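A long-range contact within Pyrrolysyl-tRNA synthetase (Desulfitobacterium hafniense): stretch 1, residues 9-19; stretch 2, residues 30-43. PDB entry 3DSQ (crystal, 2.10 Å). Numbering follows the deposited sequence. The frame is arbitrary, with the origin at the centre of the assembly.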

# COMPACT_ATOMS: atom_id res chain seq x y z
N PRO B 9 21.57 3.18 -45.61
CA PRO B 9 20.89 1.89 -45.57
C PRO B 9 20.17 1.68 -44.23
O PRO B 9 20.65 2.11 -43.18
N LEU B 10 19.02 1.03 -44.29
CA LEU B 10 18.23 0.76 -43.09
C LEU B 10 17.82 2.06 -42.40
O LEU B 10 18.03 2.23 -41.21
N SER B 11 17.23 2.96 -43.18
CA SER B 11 16.80 4.26 -42.68
C SER B 11 15.38 4.28 -42.10
O SER B 11 15.01 5.24 -41.43
N SER B 12 14.59 3.24 -42.37
CA SER B 12 13.23 3.18 -41.85
C SER B 12 13.18 2.57 -40.45
O SER B 12 13.47 1.39 -40.26
N PHE B 13 12.81 3.40 -39.47
CA PHE B 13 12.74 2.95 -38.09
C PHE B 13 11.30 2.77 -37.60
O PHE B 13 10.36 3.03 -38.34
N TRP B 14 11.15 2.32 -36.36
CA TRP B 14 9.82 2.09 -35.78
C TRP B 14 9.03 3.39 -35.76
O TRP B 14 9.60 4.47 -35.61
N THR B 15 7.71 3.28 -35.91
CA THR B 15 6.85 4.45 -35.81
C THR B 15 6.74 4.60 -34.30
O THR B 15 6.96 3.62 -33.56
N LYS B 16 6.42 5.79 -33.83
CA LYS B 16 6.31 6.03 -32.40
C LYS B 16 5.41 5.00 -31.72
O LYS B 16 5.70 4.56 -30.60
N VAL B 17 4.33 4.60 -32.39
CA VAL B 17 3.43 3.62 -31.80
C VAL B 17 4.03 2.20 -31.73
O VAL B 17 3.76 1.46 -30.79
N GLN B 18 4.83 1.84 -32.73
CA GLN B 18 5.48 0.52 -32.74
C GLN B 18 6.53 0.51 -31.65
O GLN B 18 6.67 -0.47 -30.91
N TYR B 19 7.26 1.62 -31.55
CA TYR B 19 8.30 1.78 -30.55
C TYR B 19 7.71 1.65 -29.14
O TYR B 19 8.25 0.94 -28.29
N GLU B 30 18.47 -2.95 -28.26
CA GLU B 30 18.94 -3.26 -29.61
C GLU B 30 17.72 -3.35 -30.53
O GLU B 30 17.70 -2.77 -31.61
N GLN B 31 16.71 -4.09 -30.09
CA GLN B 31 15.49 -4.22 -30.88
C GLN B 31 14.83 -2.85 -31.09
O GLN B 31 14.32 -2.56 -32.17
N LEU B 32 14.86 -2.00 -30.07
CA LEU B 32 14.26 -0.68 -30.16
C LEU B 32 14.97 0.21 -31.17
O LEU B 32 14.37 1.13 -31.73
N GLU B 33 16.24 -0.07 -31.43
CA GLU B 33 17.03 0.74 -32.35
C GLU B 33 17.19 0.16 -33.75
O GLU B 33 18.05 0.61 -34.51
N MET B 34 16.37 -0.82 -34.11
CA MET B 34 16.46 -1.45 -35.43
C MET B 34 15.92 -0.60 -36.58
O MET B 34 14.88 0.05 -36.46
N GLY B 35 16.65 -0.63 -37.68
CA GLY B 35 16.26 0.09 -38.87
C GLY B 35 16.05 -0.91 -39.99
O GLY B 35 16.64 -1.99 -39.99
N PHE B 36 15.21 -0.55 -40.95
CA PHE B 36 14.90 -1.43 -42.07
C PHE B 36 14.99 -0.70 -43.40
O PHE B 36 15.04 0.53 -43.44
N SER B 37 15.01 -1.46 -44.48
CA SER B 37 15.11 -0.91 -45.83
C SER B 37 13.88 -0.12 -46.26
O SER B 37 13.96 0.75 -47.11
N ASP B 38 12.73 -0.43 -45.66
CA ASP B 38 11.48 0.23 -46.01
C ASP B 38 10.42 -0.06 -44.96
O ASP B 38 10.59 -0.93 -44.11
N ALA B 39 9.31 0.68 -45.03
CA ALA B 39 8.21 0.54 -44.09
C ALA B 39 7.55 -0.83 -44.03
O ALA B 39 7.23 -1.33 -42.96
N LEU B 40 7.33 -1.45 -45.19
CA LEU B 40 6.69 -2.76 -45.21
C LEU B 40 7.57 -3.80 -44.53
O LEU B 40 7.08 -4.61 -43.74
N SER B 41 8.87 -3.77 -44.81
CA SER B 41 9.79 -4.72 -44.20
C SER B 41 9.82 -4.47 -42.69
O SER B 41 9.91 -5.41 -41.90
N ARG B 42 9.75 -3.21 -42.30
CA ARG B 42 9.76 -2.85 -40.88
C ARG B 42 8.48 -3.29 -40.20
O ARG B 42 8.52 -3.88 -39.12
N ASP B 43 7.35 -3.02 -40.83
CA ASP B 43 6.07 -3.42 -40.27
C ASP B 43 6.08 -4.95 -40.10
O ASP B 43 5.63 -5.48 -39.09

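Trp14 forms the apolar centre of this contact. Its CA-to-CB bond points away from the other stretch, yet chi1 in the m well and chi2 near 132° bring the indole back so that it is buried among residues of stretch 2. CH2 of Trp14 lies 3.4 Å from CE2 of Phe36, which sits over one face of the indole; the two rings meet obliquely, with planes at 51° and centroids 5.0 Å apart. Phe36, also m, likewise starts away and returns through its ring. Met34 (m, t, p) adds its CB, 4.2 Å from Trp14 CZ2, while its sulfur end leads away. A large ring suits this place because it can fill the space between chain segments and still satisfy its one polar atom: Trp14 NE1 donates to Gln31 O at 2.8 Å, a carbonyl lying near the ring plane.

The apolar surface continues to Tyr19, whose CA-to-CB bond points sideways, the t rotamer bringing the ring against Leu32 (m, t). Tyr19 CE1 is 3.8 Å from Leu32 CB, and the branched apolar end of Leu32 suits the ring, CD2 lying over one face. Water 1 bridges the two backbones, donating to Leu32 O at 3.1 Å and Met34 O at 2.6 Å and accepting a weak bond from Trp14 N at 3.4 Å.

Next to the indole, a single antiparallel bridge ties the backbones together: Ser12 N donates to Phe36 O at 2.9 Å, and Phe36 N to Ser12 O at 2.7 Å. Ser12 points toward stretch 2, and its small m side chain places OG 3.4 Å from Asp38 CA. Gly35 fits closely here, since an ideal CB would clash with Leu10 O and Phe13 CE2. The Phe13 ring (m) instead brings CD2 to 3.8 Å from Gly35 CA.

Arg42 (chi1 t, chi2 -108° and chi3 -101°, both off their wells) leads into the polar edge. Its CG packs beside the indole, 3.6 Å from Trp14 CE3, and its guanidinium offers two donors to one carbonyl: Phe13 O accepts from Arg42 NE at 2.8 Å and NH2 at 3.1 Å. Thr15 (p) rests CG2 over one guanidinium face, 3.5 Å from Arg42 NH2. Arg42 NH1 makes a salt bridge with OD1 of Asp43 (m) at 3.0 Å, and that same oxygen accepts a weak bond from Gln18 NE2 at 3.3 Å. The amide of Gln18 (m, t) works both ways, its OE1 accepting from Thr15 N at 2.9 Å.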

# COMPACT_ATOMS: atom_id res chain seq x y z
CB PRO B 9 22.03 0.90 -45.77
CG PRO B 9 23.17 1.58 -45.06
CD PRO B 9 23.04 3.01 -45.52
CB LEU B 10 19.04 -0.12 -42.13
CG LEU B 10 19.52 -1.43 -42.76
CD1 LEU B 10 20.34 -2.22 -41.77
CD2 LEU B 10 18.31 -2.24 -43.21
CB SER B 11 16.89 5.31 -43.79
OG SER B 11 18.23 5.54 -44.18
CB SER B 12 12.33 2.35 -42.79
OG SER B 12 12.20 2.97 -44.05
CB PHE B 13 13.48 3.93 -37.18
CG PHE B 13 14.91 4.14 -37.58
CD1 PHE B 13 15.25 5.10 -38.53
CD2 PHE B 13 15.92 3.35 -37.03
CE1 PHE B 13 16.58 5.26 -38.93
CE2 PHE B 13 17.25 3.50 -37.43
CZ PHE B 13 17.58 4.46 -38.38
CB TRP B 14 9.92 1.61 -34.33
CG TRP B 14 10.70 0.35 -34.12
CD1 TRP B 14 11.68 0.15 -33.18
CD2 TRP B 14 10.55 -0.88 -34.82
NE1 TRP B 14 12.15 -1.14 -33.26
CE2 TRP B 14 11.48 -1.80 -34.26
CE3 TRP B 14 9.73 -1.31 -35.87
CZ2 TRP B 14 11.60 -3.12 -34.71
CZ3 TRP B 14 9.84 -2.62 -36.32
CH2 TRP B 14 10.78 -3.51 -35.74
CB THR B 15 5.44 4.19 -36.36
OG1 THR B 15 4.84 3.10 -35.64
CG2 THR B 15 5.49 3.87 -37.86
CB LYS B 16 5.77 7.44 -32.13
CG LYS B 16 5.63 7.81 -30.65
CD LYS B 16 6.97 7.76 -29.91
CE LYS B 16 6.83 8.15 -28.44
NZ LYS B 16 5.61 7.54 -27.81
CB VAL B 17 2.09 3.58 -32.57
CG1 VAL B 17 2.25 2.87 -33.90
CG2 VAL B 17 1.03 2.92 -31.70
CB GLN B 18 6.15 0.27 -34.08
CG GLN B 18 5.19 0.16 -35.22
CD GLN B 18 5.90 -0.02 -36.53
OE1 GLN B 18 6.88 0.67 -36.81
NE2 GLN B 18 5.42 -0.95 -37.34
CB TYR B 19 8.95 3.15 -30.73
CG TYR B 19 10.11 3.44 -29.80
CD1 TYR B 19 11.41 3.03 -30.12
CD2 TYR B 19 9.91 4.13 -28.60
CE1 TYR B 19 12.48 3.30 -29.26
CE2 TYR B 19 10.97 4.41 -27.74
CZ TYR B 19 12.25 4.00 -28.08
OH TYR B 19 13.30 4.31 -27.24
CB GLU B 30 19.73 -4.57 -29.65
CG GLU B 30 20.48 -4.79 -30.95
CD GLU B 30 21.36 -6.04 -30.94
OE1 GLU B 30 20.82 -7.16 -30.81
OE2 GLU B 30 22.60 -5.89 -31.05
CB GLN B 31 14.51 -5.16 -30.18
CG GLN B 31 15.03 -6.60 -30.06
CD GLN B 31 14.04 -7.51 -29.35
OE1 GLN B 31 13.63 -7.25 -28.21
NE2 GLN B 31 13.65 -8.58 -30.02
CB LEU B 32 14.27 0.01 -28.79
CG LEU B 32 13.37 -0.57 -27.69
CD1 LEU B 32 13.50 0.29 -26.44
CD2 LEU B 32 11.91 -0.60 -28.15
CB GLU B 33 18.41 1.01 -31.74
CG GLU B 33 18.33 1.72 -30.40
CD GLU B 33 17.57 3.03 -30.47
OE1 GLU B 33 18.10 3.99 -31.08
OE2 GLU B 33 16.44 3.11 -29.93
CB MET B 34 15.75 -2.79 -35.43
CG MET B 34 16.49 -3.86 -34.65
SD MET B 34 15.54 -5.35 -34.56
CE MET B 34 15.87 -6.07 -36.19
CB PHE B 36 13.49 -1.99 -41.86
CG PHE B 36 13.35 -2.74 -40.58
CD1 PHE B 36 13.70 -4.09 -40.51
CD2 PHE B 36 12.99 -2.08 -39.41
CE1 PHE B 36 13.69 -4.76 -39.30
CE2 PHE B 36 12.98 -2.74 -38.20
CZ PHE B 36 13.33 -4.09 -38.14
CB SER B 37 15.37 -2.03 -46.84
OG SER B 37 16.61 -2.68 -46.57
CB ASP B 38 11.01 -0.26 -47.38
CG ASP B 38 10.85 -1.77 -47.42
OD1 ASP B 38 9.81 -2.27 -46.94
OD2 ASP B 38 11.76 -2.46 -47.91
CB ALA B 39 7.15 1.61 -44.38
CB LEU B 40 6.38 -3.18 -46.65
CG LEU B 40 5.29 -2.34 -47.34
CD1 LEU B 40 5.14 -2.75 -48.80
CD2 LEU B 40 3.97 -2.51 -46.60
CB SER B 41 11.18 -4.55 -44.78
OG SER B 41 11.15 -4.69 -46.19
CB ARG B 42 9.96 -1.33 -40.73
CG ARG B 42 9.43 -0.76 -39.43
CD ARG B 42 8.18 0.05 -39.72
NE ARG B 42 8.49 1.48 -39.75
CZ ARG B 42 7.72 2.40 -40.33
NH1 ARG B 42 6.59 2.06 -40.93
NH2 ARG B 42 8.08 3.67 -40.27
CB ASP B 43 4.92 -2.99 -41.19
CG ASP B 43 4.75 -1.47 -41.24
OD1 ASP B 43 5.57 -0.75 -40.63
OD2 ASP B 43 3.80 -0.98 -41.90
O HOH W 1 14.08 1.79 -34.70